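Local coordinates for periplasmic binding protein/LacI transcriptional regulator (Mycobacterium smegmatis, PDB 6HYH) that probably serves as the sugar-binding protein of an L-arabinofuranose ABC transporter and binds beta-D-fucofuranose, at residues V145-L150 and L176-S181. Numbering follows the deposited sequence.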
loop_
_atom_site.group_PDB
_atom_site.type_symbol
_atom_site.label_atom_id
_atom_site.label_comp_id
_atom_site.label_asym_id
_atom_site.label_seq_id
_atom_site.Cartn_x
_atom_site.Cartn_y
_atom_site.Cartn_z
ATOM N N VAL A 145 -33.975 -4.989 7.334
ATOM C CA VAL A 145 -33.889 -3.661 6.750
ATOM C C VAL A 145 -33.071 -3.779 5.477
ATOM O O VAL A 145 -31.908 -4.212 5.514
ATOM C CB VAL A 145 -33.236 -2.676 7.720
ATOM C CG1 VAL A 145 -32.781 -1.415 6.984
ATOM C CG2 VAL A 145 -34.193 -2.386 8.871
ATOM N N ASN A 146 -33.628 -3.313 4.370
ATOM C CA ASN A 146 -33.162 -3.750 3.067
ATOM C C ASN A 146 -32.396 -2.631 2.390
ATOM O O ASN A 146 -32.942 -1.548 2.130
ATOM C CB ASN A 146 -34.341 -4.186 2.199
ATOM C CG ASN A 146 -34.774 -5.609 2.484
ATOM O OD1 ASN A 146 -33.969 -6.540 2.427
ATOM N ND2 ASN A 146 -36.048 -5.782 2.819
ATOM N N ILE A 147 -31.145 -2.921 2.066
ATOM C CA ILE A 147 -30.231 -1.936 1.525
ATOM C C ILE A 147 -29.967 -2.315 0.079
ATOM O O ILE A 147 -29.902 -3.501 -0.272
ATOM C CB ILE A 147 -28.929 -1.841 2.347
ATOM C CG1 ILE A 147 -29.257 -1.473 3.796
ATOM C CG2 ILE A 147 -28.016 -0.779 1.751
ATOM C CD1 ILE A 147 -28.200 -1.878 4.785
ATOM N N VAL A 148 -29.894 -1.306 -0.762
ATOM C CA VAL A 148 -29.576 -1.442 -2.169
ATOM C C VAL A 148 -28.323 -0.614 -2.395
ATOM O O VAL A 148 -28.198 0.469 -1.818
ATOM C CB VAL A 148 -30.740 -0.942 -3.034
ATOM C CG1 VAL A 148 -30.384 -1.102 -4.426
ATOM C CG2 VAL A 148 -32.006 -1.706 -2.703
ATOM N N GLN A 149 -27.351 -1.150 -3.127
ATOM C CA GLN A 149 -26.095 -0.435 -3.358
ATOM C C GLN A 149 -25.951 -0.073 -4.834
ATOM O O GLN A 149 -25.995 -0.948 -5.710
ATOM C CB GLN A 149 -24.857 -1.235 -2.904
ATOM C CG GLN A 149 -23.789 -0.325 -2.273
ATOM C CD GLN A 149 -22.626 -1.032 -1.562
ATOM O OE1 GLN A 149 -21.546 -1.172 -2.128
ATOM N NE2 GLN A 149 -22.846 -1.472 -0.311
ATOM N N LEU A 150 -25.729 1.213 -5.094
ATOM C CA LEU A 150 -25.393 1.704 -6.424
ATOM C C LEU A 150 -23.871 1.816 -6.463
ATOM O O LEU A 150 -23.293 2.686 -5.786
ATOM C CB LEU A 150 -26.065 3.055 -6.692
ATOM C CG LEU A 150 -27.583 3.077 -6.477
ATOM C CD1 LEU A 150 -28.233 4.368 -6.965
ATOM C CD2 LEU A 150 -28.125 1.908 -7.221
ATOM N N LEU A 176 -29.603 -5.321 9.009
ATOM C CA LEU A 176 -29.249 -4.642 7.773
ATOM C C LEU A 176 -28.686 -5.665 6.804
ATOM O O LEU A 176 -27.675 -6.306 7.099
ATOM C CB LEU A 176 -28.221 -3.554 8.049
ATOM C CG LEU A 176 -28.385 -2.853 9.396
ATOM C CD1 LEU A 176 -27.116 -2.090 9.737
ATOM C CD2 LEU A 176 -29.581 -1.916 9.364
ATOM N N LYS A 177 -29.274 -5.763 5.614
ATOM C CA LYS A 177 -28.629 -6.574 4.593
ATOM C C LYS A 177 -28.743 -5.959 3.217
ATOM O O LYS A 177 -29.776 -5.384 2.855
ATOM C CB LYS A 177 -29.250 -7.961 4.497
ATOM C CG LYS A 177 -28.255 -9.034 4.087
ATOM C CD LYS A 177 -28.606 -9.712 2.749
ATOM C CE LYS A 177 -27.502 -10.705 2.332
ATOM N NZ LYS A 177 -27.781 -11.409 1.049
ATOM N N ILE A 178 -27.662 -6.098 2.458
ATOM C CA ILE A 178 -27.607 -5.563 1.106
ATOM C C ILE A 178 -28.199 -6.648 0.219
ATOM O O ILE A 178 -27.588 -7.706 0.027
ATOM C CB ILE A 178 -26.177 -5.199 0.690
ATOM C CG1 ILE A 178 -25.608 -4.137 1.634
ATOM C CG2 ILE A 178 -26.149 -4.705 -0.772
ATOM C CD1 ILE A 178 -24.121 -3.853 1.447
ATOM N N VAL A 179 -29.416 -6.417 -0.266
ATOM C CA VAL A 179 -30.094 -7.407 -1.094
ATOM C C VAL A 179 -29.673 -7.292 -2.551
ATOM O O VAL A 179 -29.556 -8.301 -3.257
ATOM C CB VAL A 179 -31.605 -7.288 -0.915
ATOM C CG1 VAL A 179 -31.916 -7.379 0.552
ATOM C CG2 VAL A 179 -32.081 -5.989 -1.489
ATOM N N ALA A 180 -29.451 -6.069 -3.015
ATOM C CA ALA A 180 -29.129 -5.809 -4.406
ATOM C C ALA A 180 -27.978 -4.819 -4.428
ATOM O O ALA A 180 -27.924 -3.899 -3.601
ATOM C CB ALA A 180 -30.329 -5.251 -5.166
ATOM N N SER A 181 -27.028 -5.053 -5.328
ATOM C CA SER A 181 -25.866 -4.182 -5.457
ATOM C C SER A 181 -25.352 -4.299 -6.883
ATOM O O SER A 181 -25.049 -5.408 -7.343
ATOM C CB SER A 181 -24.776 -4.553 -4.442
ATOM O OG SER A 181 -23.739 -3.574 -4.412
#
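Val145-Leu150 and Leu176-Ser181 pair as neighbouring parallel strands at one border of the six-stranded sheet in the lobe they share, with strand 176-183 outermost within the chain. Their axes approach to 4.6 Å at 22°, and four backbone hydrogen bonds join them. Lys177 N donates to Val145 O over 3.1 Å, while Ile147 N reaches Lys177 O at 2.9 Å, so both polar backbone atoms of Lys177 are used. Val179 N then bonds to Ile147 O, and Gln149 N to Ala180 O at 2.8 Å. Ile147 lies across from Ile178 but Val148 from Ala180; this one-residue slip marks a beta bulge, and Val179, with psi -36°, is the extra residue. On one face Val145 and Leu176 run side by side, CG1 of the former 4.0 Å from CD2 of the latter. Ile147 swings CG1 opposite its carbonyl carbon (chi1 -59°), and its CD1 comes to 3.7 Å from CB of Leu176, while its CB and CG2 meet Ile178 CG1. Gln149 projects from this face nearly at right angles to its strand, its amide NE2 beside CD1 of Ile178 and its OE1 hydrogen-bonded to Gln211; the bound beta-D-fucofuranose is about 13 Å from its side chain, so the pair is outside the pocket. Ile170 of helix 157-170 packs on Leu176 and Ile178, and Phe166 on Gln149. The other face brings Val148 CG1 within 4.2 Å of Ala180 CB, under Phe198 of helix 188-201. Strand 145-151, helix 157-170 and strand 176-183 thus form a beta-alpha-beta unit, a building block of the alpha/beta lobes of periplasmic binding proteins.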